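Putative HTH-type transcriptional regulator PH0061 (PDB 2DBB) probably binds DNA in a sequence-specific manner as an AsnC-family transcriptional regulator with a helix-turn-helix domain. Local coordinates at the interface of chains A and B. Numbering follows the deposited sequence. Chains: chain A/B, Putative HTH-type transcriptional regulator PH0061.

Contact 1: the interface of chains A and B. Residues chain A 60-62, 65, 69, 112; chain B 12, 15, 52, 150-151.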
ATOM      1  N   PRO A  60       2.035   5.387   7.408  1.00 30.87           N
ATOM      2  CA  PRO A  60       2.759   5.434   8.681  1.00 31.43           C
ATOM      3  C   PRO A  60       3.967   4.504   8.661  1.00 30.31           C
ATOM      4  O   PRO A  60       4.090   3.656   7.781  1.00 30.03           O
ATOM      5  CB  PRO A  60       1.708   4.969   9.677  1.00 31.00           C
ATOM      6  CG  PRO A  60       1.002   3.915   8.894  1.00 33.00           C
ATOM      7  CD  PRO A  60       0.829   4.546   7.524  1.00 33.04           C
ATOM      8  N   ASP A  61       4.867   4.669   9.623  1.00 31.18           N
ATOM      9  CA  ASP A  61       6.023   3.789   9.705  1.00 30.70           C
ATOM     10  C   ASP A  61       5.587   2.621  10.580  1.00 30.59           C
ATOM     11  O   ASP A  61       5.560   2.727  11.805  1.00 29.13           O
ATOM     12  CB  ASP A  61       7.213   4.493  10.347  1.00 33.63           C
ATOM     13  CG  ASP A  61       8.480   3.662  10.279  1.00 36.45           C
ATOM     14  OD1 ASP A  61       8.402   2.446  10.553  1.00 37.93           O
ATOM     15  OD2 ASP A  61       9.551   4.220   9.955  1.00 38.11           O
ATOM     16  N   ILE A  62       5.231   1.518   9.924  1.00 29.75           N
ATOM     17  CA  ILE A  62       4.767   0.294  10.567  1.00 29.88           C
ATOM     18  C   ILE A  62       5.665  -0.168  11.704  1.00 27.83           C
ATOM     19  O   ILE A  62       5.190  -0.535  12.779  1.00 24.55           O
ATOM     20  CB  ILE A  62       4.639  -0.832   9.503  1.00 32.98           C
ATOM     21  CG1 ILE A  62       3.489  -0.493   8.564  1.00 35.55           C
ATOM     22  CG2 ILE A  62       4.411  -2.189  10.151  1.00 35.84           C
ATOM     23  CD1 ILE A  62       2.176  -0.343   9.276  1.00 33.87           C
ATOM     24  N   LEU A  65       5.261   1.664  14.915  1.00 27.66           N
ATOM     25  CA  LEU A  65       3.997   1.444  15.619  1.00 27.12           C
ATOM     26  C   LEU A  65       3.989   0.082  16.316  1.00 26.31           C
ATOM     27  O   LEU A  65       3.038  -0.260  17.027  1.00 27.15           O
ATOM     28  CB  LEU A  65       2.807   1.527  14.653  1.00 27.71           C
ATOM     29  CG  LEU A  65       2.534   2.859  13.947  1.00 29.15           C
ATOM     30  CD1 LEU A  65       1.292   2.723  13.085  1.00 30.35           C
ATOM     31  CD2 LEU A  65       2.344   3.955  14.969  1.00 28.41           C
ATOM     32  N   TYR A  69       4.940  -6.467   8.574  1.00 21.33           N
ATOM     33  CA  TYR A  69       4.111  -7.012   7.518  1.00 21.50           C
ATOM     34  C   TYR A  69       4.493  -8.448   7.237  1.00 20.64           C
ATOM     35  O   TYR A  69       5.551  -8.929   7.645  1.00 21.92           O
ATOM     36  CB  TYR A  69       4.277  -6.239   6.215  1.00 20.00           C
ATOM     37  CG  TYR A  69       3.607  -4.891   6.162  1.00 23.55           C
ATOM     38  CD1 TYR A  69       2.263  -4.733   6.522  1.00 24.09           C
ATOM     39  CD2 TYR A  69       4.289  -3.784   5.667  1.00 24.87           C
ATOM     40  CE1 TYR A  69       1.622  -3.504   6.374  1.00 22.62           C
ATOM     41  CE2 TYR A  69       3.659  -2.556   5.518  1.00 24.15           C
ATOM     42  CZ  TYR A  69       2.332  -2.420   5.867  1.00 23.88           C
ATOM     43  OH  TYR A  69       1.724  -1.196   5.689  1.00 25.39           O
ATOM     44  N   LEU A 112      -0.936  -7.454   8.491  1.00 20.14           N
ATOM     45  CA  LEU A 112      -0.315  -6.534   9.427  1.00 21.93           C
ATOM     46  C   LEU A 112      -0.276  -7.346  10.703  1.00 22.43           C
ATOM     47  O   LEU A 112      -1.310  -7.814  11.179  1.00 24.15           O
ATOM     48  CB  LEU A 112      -1.158  -5.277   9.646  1.00 23.57           C
ATOM     49  CG  LEU A 112      -0.474  -4.317  10.627  1.00 24.87           C
ATOM     50  CD1 LEU A 112       0.786  -3.745   9.969  1.00 23.67           C
ATOM     51  CD2 LEU A 112      -1.430  -3.200  11.027  1.00 24.44           C
TER
ATOM     52  N   MET B  12      -1.931   6.581  18.887  1.00 33.60           N
ATOM     53  CA  MET B  12      -2.355   5.452  18.069  1.00 34.52           C
ATOM     54  C   MET B  12      -3.764   5.676  17.514  1.00 32.21           C
ATOM     55  O   MET B  12      -4.028   5.382  16.355  1.00 31.99           O
ATOM     56  CB  MET B  12      -2.309   4.152  18.876  1.00 36.35           C
ATOM     57  CG  MET B  12      -2.489   2.878  18.034  1.00 41.43           C
ATOM     58  SD  MET B  12      -1.189   2.572  16.779  1.00 44.06           S
ATOM     59  CE  MET B  12      -2.053   2.974  15.295  1.00 43.74           C
ATOM     60  N   VAL B  15      -3.565   7.976  14.689  1.00 25.97           N
ATOM     61  CA  VAL B  15      -3.045   7.310  13.506  1.00 25.12           C
ATOM     62  C   VAL B  15      -4.162   6.509  12.840  1.00 26.02           C
ATOM     63  O   VAL B  15      -4.337   6.552  11.617  1.00 25.35           O
ATOM     64  CB  VAL B  15      -1.870   6.381  13.886  1.00 24.58           C
ATOM     65  CG1 VAL B  15      -1.616   5.366  12.780  1.00 24.13           C
ATOM     66  CG2 VAL B  15      -0.618   7.225  14.135  1.00 24.62           C
ATOM     67  N   ILE B  52       6.725   8.825  12.363  1.00 29.49           N
ATOM     68  CA  ILE B  52       5.660   7.851  12.576  1.00 30.20           C
ATOM     69  C   ILE B  52       4.641   7.982  11.439  1.00 29.10           C
ATOM     70  O   ILE B  52       4.160   6.981  10.917  1.00 30.52           O
ATOM     71  CB  ILE B  52       5.013   8.040  13.959  1.00 30.98           C
ATOM     72  CG1 ILE B  52       6.073   7.764  15.037  1.00 30.50           C
ATOM     73  CG2 ILE B  52       3.809   7.104  14.115  1.00 27.84           C
ATOM     74  CD1 ILE B  52       5.573   7.870  16.473  1.00 32.79           C
ATOM     75  N   ILE B 150      -3.567   0.389   4.295  1.00 38.17           N
ATOM     76  CA  ILE B 150      -2.191   0.465   4.765  1.00 40.15           C
ATOM     77  C   ILE B 150      -2.119  -0.123   6.176  1.00 42.07           C
ATOM     78  O   ILE B 150      -1.229  -0.919   6.481  1.00 42.74           O
ATOM     79  CB  ILE B 150      -1.680   1.920   4.770  1.00 38.40           C
ATOM     80  CG1 ILE B 150      -1.905   2.546   3.392  1.00 37.56           C
ATOM     81  CG2 ILE B 150      -0.199   1.953   5.120  1.00 38.55           C
ATOM     82  CD1 ILE B 150      -1.411   1.684   2.241  1.00 36.79           C
ATOM     83  N   ILE B 151      -3.058   0.278   7.029  1.00 43.98           N
ATOM     84  CA  ILE B 151      -3.135  -0.231   8.394  1.00 47.47           C
ATOM     85  C   ILE B 151      -4.600  -0.422   8.776  1.00 48.58           C
ATOM     86  O   ILE B 151      -5.462   0.184   8.105  1.00 50.00           O
ATOM     87  CB  ILE B 151      -2.489   0.732   9.413  1.00 47.73           C
ATOM     88  CG1 ILE B 151      -0.997   0.868   9.134  1.00 50.01           C
ATOM     89  CG2 ILE B 151      -2.675   0.201  10.829  1.00 48.91           C
ATOM     90  CD1 ILE B 151      -0.233   1.491  10.286  1.00 52.85           C
ATOM     91  OXT ILE B 151      -4.868  -1.164   9.747  1.00 50.09           O
TER
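The amide N of A:Asp61 donates to B:Ile52 O over 2.7 Å, with 156° at the hydrogen, in a patch where two copies of an AsnC-family regulator meet along a two-fold interface. B:Ile52 lies in the winged helix-turn-helix domain of its chain, just past helix 37-50; A:Asp61 follows strand 53-60. Another bond, a longer one, joins the phenol of A:Tyr69 to the partner's tail: the hydroxyl OH of A:Tyr69 donates a hydrogen bond to B:Ile150 O at 3.1 Å, and that oxygen sits at the ring edge, in plane with the ring, while the hydroxyl is tilted 25° from the carbonyl plane. CG of A:Tyr69 stands anti to its own carbonyl carbon (chi1 -75°), which sends the ring out toward the partner's C-terminus. A phenylalanine here would probably leave the carbonyl of B:Ile150 without this donor and the C-terminal tail less firmly placed.

The apolar contacts gather on the C-terminal residue, B:Ile151, which loses 58 Å² of surface to chain A. Its CD1 tip points at A:Pro60 and A:Ile62, pairs modelled too close for their distances to carry weight. The A:Leu65 side chain crosses it obliquely, CD1 lying 3.4 Å from CD1 of B:Ile151. The other branch of B:Ile151, CG2, meets CD2 of A:Leu112 at 3.6 Å.

A:Leu65, in the 3-10 turn 63-65, divides its two methyls between the tail and the DNA-binding domain of chain B. CD2 packs on CG2 of B:Ile52 at 3.6 Å, whereas CD1 also approaches helix 9-18, meeting CG1 of B:Val15 tip to tip at 3.9 Å and the terminal methyl CE of B:Met12 at 4.0 Å. Beside the tyrosine, CG2 of B:Ile150 rests on the ring carbon CD of A:Pro60 at 3.7 Å.

Contact 2: the interface of chains A and B. Residues chain A 69, 71, 110, 142, 145, 147-148; chain B 97, 99, 108.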
ATOM      1  N   TYR A  69       4.940  -6.467   8.574  1.00 21.33           N
ATOM      2  CA  TYR A  69       4.111  -7.012   7.518  1.00 21.50           C
ATOM      3  C   TYR A  69       4.493  -8.448   7.237  1.00 20.64           C
ATOM      4  O   TYR A  69       5.551  -8.929   7.645  1.00 21.92           O
ATOM      5  CB  TYR A  69       4.277  -6.239   6.215  1.00 20.00           C
ATOM      6  CG  TYR A  69       3.607  -4.891   6.162  1.00 23.55           C
ATOM      7  CD1 TYR A  69       2.263  -4.733   6.522  1.00 24.09           C
ATOM      8  CD2 TYR A  69       4.289  -3.784   5.667  1.00 24.87           C
ATOM      9  CE1 TYR A  69       1.622  -3.504   6.374  1.00 22.62           C
ATOM     10  CE2 TYR A  69       3.659  -2.556   5.518  1.00 24.15           C
ATOM     11  CZ  TYR A  69       2.332  -2.420   5.867  1.00 23.88           C
ATOM     12  OH  TYR A  69       1.724  -1.196   5.689  1.00 25.39           O
ATOM     13  N   ILE A  71       3.661 -11.138   3.763  1.00 20.24           N
ATOM     14  CA  ILE A  71       3.037 -11.280   2.461  1.00 20.01           C
ATOM     15  C   ILE A  71       2.737 -12.766   2.295  1.00 19.92           C
ATOM     16  O   ILE A  71       3.612 -13.599   2.491  1.00 20.45           O
ATOM     17  CB  ILE A  71       3.990 -10.866   1.316  1.00 22.67           C
ATOM     18  CG1 ILE A  71       4.422  -9.403   1.467  1.00 23.13           C
ATOM     19  CG2 ILE A  71       3.302 -11.093  -0.026  1.00 22.58           C
ATOM     20  CD1 ILE A  71       3.343  -8.393   1.135  1.00 27.32           C
ATOM     21  N   ARG A 110      -1.484  -9.284   1.992  1.00 20.03           N
ATOM     22  CA  ARG A 110      -0.569  -8.599   2.895  1.00 19.74           C
ATOM     23  C   ARG A 110      -1.234  -8.571   4.278  1.00 20.56           C
ATOM     24  O   ARG A 110      -2.393  -8.178   4.414  1.00 20.28           O
ATOM     25  CB  ARG A 110      -0.289  -7.166   2.435  1.00 18.10           C
ATOM     26  CG  ARG A 110       0.588  -6.395   3.428  1.00 20.31           C
ATOM     27  CD  ARG A 110       0.678  -4.913   3.076  1.00 25.26           C
ATOM     28  NE  ARG A 110       1.434  -4.699   1.847  1.00 25.43           N
ATOM     29  CZ  ARG A 110       2.749  -4.852   1.741  1.00 25.88           C
ATOM     30  NH1 ARG A 110       3.467  -5.219   2.795  1.00 25.19           N
ATOM     31  NH2 ARG A 110       3.349  -4.646   0.577  1.00 27.00           N
ATOM     32  N   ILE A 142       8.136  -9.746   6.378  1.00 21.40           N
ATOM     33  CA  ILE A 142       8.881  -8.594   5.903  1.00 21.32           C
ATOM     34  C   ILE A 142       9.781  -8.031   7.001  1.00 22.51           C
ATOM     35  O   ILE A 142       9.307  -7.491   7.996  1.00 24.46           O
ATOM     36  CB  ILE A 142       7.929  -7.492   5.416  1.00 20.65           C
ATOM     37  CG1 ILE A 142       6.994  -8.059   4.340  1.00 21.52           C
ATOM     38  CG2 ILE A 142       8.738  -6.286   4.894  1.00 19.43           C
ATOM     39  CD1 ILE A 142       7.705  -8.627   3.136  1.00 22.35           C
ATOM     40  N   VAL A 145      10.903  -2.414   5.261  1.00 24.31           N
ATOM     41  CA  VAL A 145      10.192  -1.696   4.210  1.00 25.10           C
ATOM     42  C   VAL A 145      11.138  -0.593   3.742  1.00 26.39           C
ATOM     43  O   VAL A 145      11.400   0.361   4.475  1.00 27.75           O
ATOM     44  CB  VAL A 145       8.899  -1.060   4.756  1.00 25.21           C
ATOM     45  CG1 VAL A 145       8.179  -0.295   3.651  1.00 24.13           C
ATOM     46  CG2 VAL A 145       8.007  -2.147   5.339  1.00 24.09           C
ATOM     47  N   LYS A 147      10.681   1.112   0.804  1.00 25.14           N
ATOM     48  CA  LYS A 147       9.908   2.104   0.083  1.00 24.97           C
ATOM     49  C   LYS A 147       8.453   1.675   0.129  1.00 26.16           C
ATOM     50  O   LYS A 147       8.142   0.492  -0.044  1.00 22.58           O
ATOM     51  CB  LYS A 147      10.370   2.200  -1.377  1.00 22.30           C
ATOM     52  CG  LYS A 147       9.662   3.285  -2.160  1.00 21.28           C
ATOM     53  CD  LYS A 147      10.050   3.305  -3.625  1.00 24.02           C
ATOM     54  CE  LYS A 147       9.477   4.545  -4.307  1.00 23.65           C
ATOM     55  NZ  LYS A 147       9.875   4.622  -5.736  1.00 23.06           N
ATOM     56  N   PHE A 148       7.564   2.627   0.376  1.00 25.46           N
ATOM     57  CA  PHE A 148       6.143   2.309   0.422  1.00 27.93           C
ATOM     58  C   PHE A 148       5.329   3.530   0.022  1.00 29.10           C
ATOM     59  O   PHE A 148       5.259   4.507   0.763  1.00 26.80           O
ATOM     60  CB  PHE A 148       5.734   1.856   1.826  1.00 29.74           C
ATOM     61  CG  PHE A 148       4.482   1.022   1.852  1.00 31.86           C
ATOM     62  CD1 PHE A 148       4.555  -0.368   1.791  1.00 34.03           C
ATOM     63  CD2 PHE A 148       3.230   1.622   1.917  1.00 33.97           C
ATOM     64  CE1 PHE A 148       3.393  -1.151   1.798  1.00 33.55           C
ATOM     65  CE2 PHE A 148       2.063   0.849   1.923  1.00 35.11           C
ATOM     66  CZ  PHE A 148       2.150  -0.542   1.862  1.00 32.99           C
TER
ATOM     67  N   SER B  97       6.564   0.093  -4.064  1.00 21.06           N
ATOM     68  CA  SER B  97       7.039  -0.423  -2.791  1.00 20.69           C
ATOM     69  C   SER B  97       8.149  -1.429  -2.991  1.00 20.60           C
ATOM     70  O   SER B  97       8.219  -2.111  -4.016  1.00 19.02           O
ATOM     71  CB  SER B  97       5.904  -1.058  -1.973  1.00 20.91           C
ATOM     72  OG  SER B  97       5.504  -2.311  -2.487  1.00 24.00           O
ATOM     73  N   GLU B  99      10.351  -4.192  -0.421  1.00 19.16           N
ATOM     74  CA  GLU B  99      10.461  -4.778   0.895  1.00 20.80           C
ATOM     75  C   GLU B  99      11.418  -5.959   0.892  1.00 20.91           C
ATOM     76  O   GLU B  99      11.571  -6.646  -0.120  1.00 20.16           O
ATOM     77  CB  GLU B  99       9.064  -5.222   1.360  1.00 21.40           C
ATOM     78  CG  GLU B  99       8.093  -4.065   1.627  1.00 23.17           C
ATOM     79  CD  GLU B  99       6.631  -4.515   1.743  1.00 30.64           C
ATOM     80  OE1 GLU B  99       6.035  -4.908   0.714  1.00 32.11           O
ATOM     81  OE2 GLU B  99       6.073  -4.484   2.862  1.00 30.50           O
ATOM     82  N   ILE B 108      10.484  -8.143  -2.389  1.00 21.49           N
ATOM     83  CA  ILE B 108       9.123  -8.041  -2.898  1.00 21.28           C
ATOM     84  C   ILE B 108       8.923  -6.623  -3.399  1.00 20.79           C
ATOM     85  O   ILE B 108       9.087  -5.671  -2.642  1.00 20.16           O
ATOM     86  CB  ILE B 108       8.076  -8.309  -1.792  1.00 22.48           C
ATOM     87  CG1 ILE B 108       8.337  -9.672  -1.144  1.00 24.24           C
ATOM     88  CG2 ILE B 108       6.666  -8.279  -2.396  1.00 22.39           C
ATOM     89  CD1 ILE B 108       8.286 -10.811  -2.112  1.00 26.05           C
TER
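The carboxylate of B:Glu99 is gripped end-on by the guanidinium of A:Arg110, one nitrogen to each oxygen, in a salt bridge across the two-fold interface, probably that of the AsnC-family dimer. NH2 of A:Arg110 donates to OE1 of B:Glu99 over 2.7 Å, nearly straight at 168°; OE1 lies in the guanidinium plane but is approached somewhat out of the carboxylate plane. NH1 reaches the syn lone pair of OE2 in a more bent bond, 144° at the hydrogen, with OE2 tilted from the guanidinium plane, and the two flat groups are turned 35° from one another. The bend of A:Arg110 at chi3 brings the guanidinium between two groups of its own chain: CE1 of A:Phe148 lies 3.7 Å above the guanidinium plane, over its centre, and CD1 of A:Ile71 is on the opposite face, toward the rim. This sandwich of A:Phe148 and A:Ile71 would limit rotation of the guanidinium and may strengthen its pairing with the carboxylate. NH1 also lies over one face of the A:Tyr69 ring, toward the rim.

Along its stem, B:Glu99 is flanked by hydrocarbon. Its CB meets CG2 of A:Ile142 at 3.7 Å, the two side chains crossing at about a right angle, while A:Val145 lies alongside and points the same way. B:Glu99 gives up 87 Å² to the partner.

Antiparallel bridges pair A:Val145 with B:Glu99 and A:Phe148 with B:Ser97. The site thus joins C-terminal strands of chain A to strand 95-102 of chain B, with a charged pair matched across the interface.

Contact 1 and contact 2 lie about 12 Å apart, measured between the centres of their C-alpha atoms, and share A:Tyr69 on strand 67-76. Strand 107-114 also serves both, through A:Leu112 in contact 1 and A:Arg110 in contact 2. The C-terminal segment plays a reciprocal part: chain B supplies its last residues to contact 1, chain A residues 145, 147 and 148 to contact 2. Two-fold symmetry repeats each contact with the chains exchanged. In this probable dimer, the segment after strand 53-60 meets the partner's DNA-binding domain while the strands meet its tail, which may fix how the two DNA-binding domains are spaced.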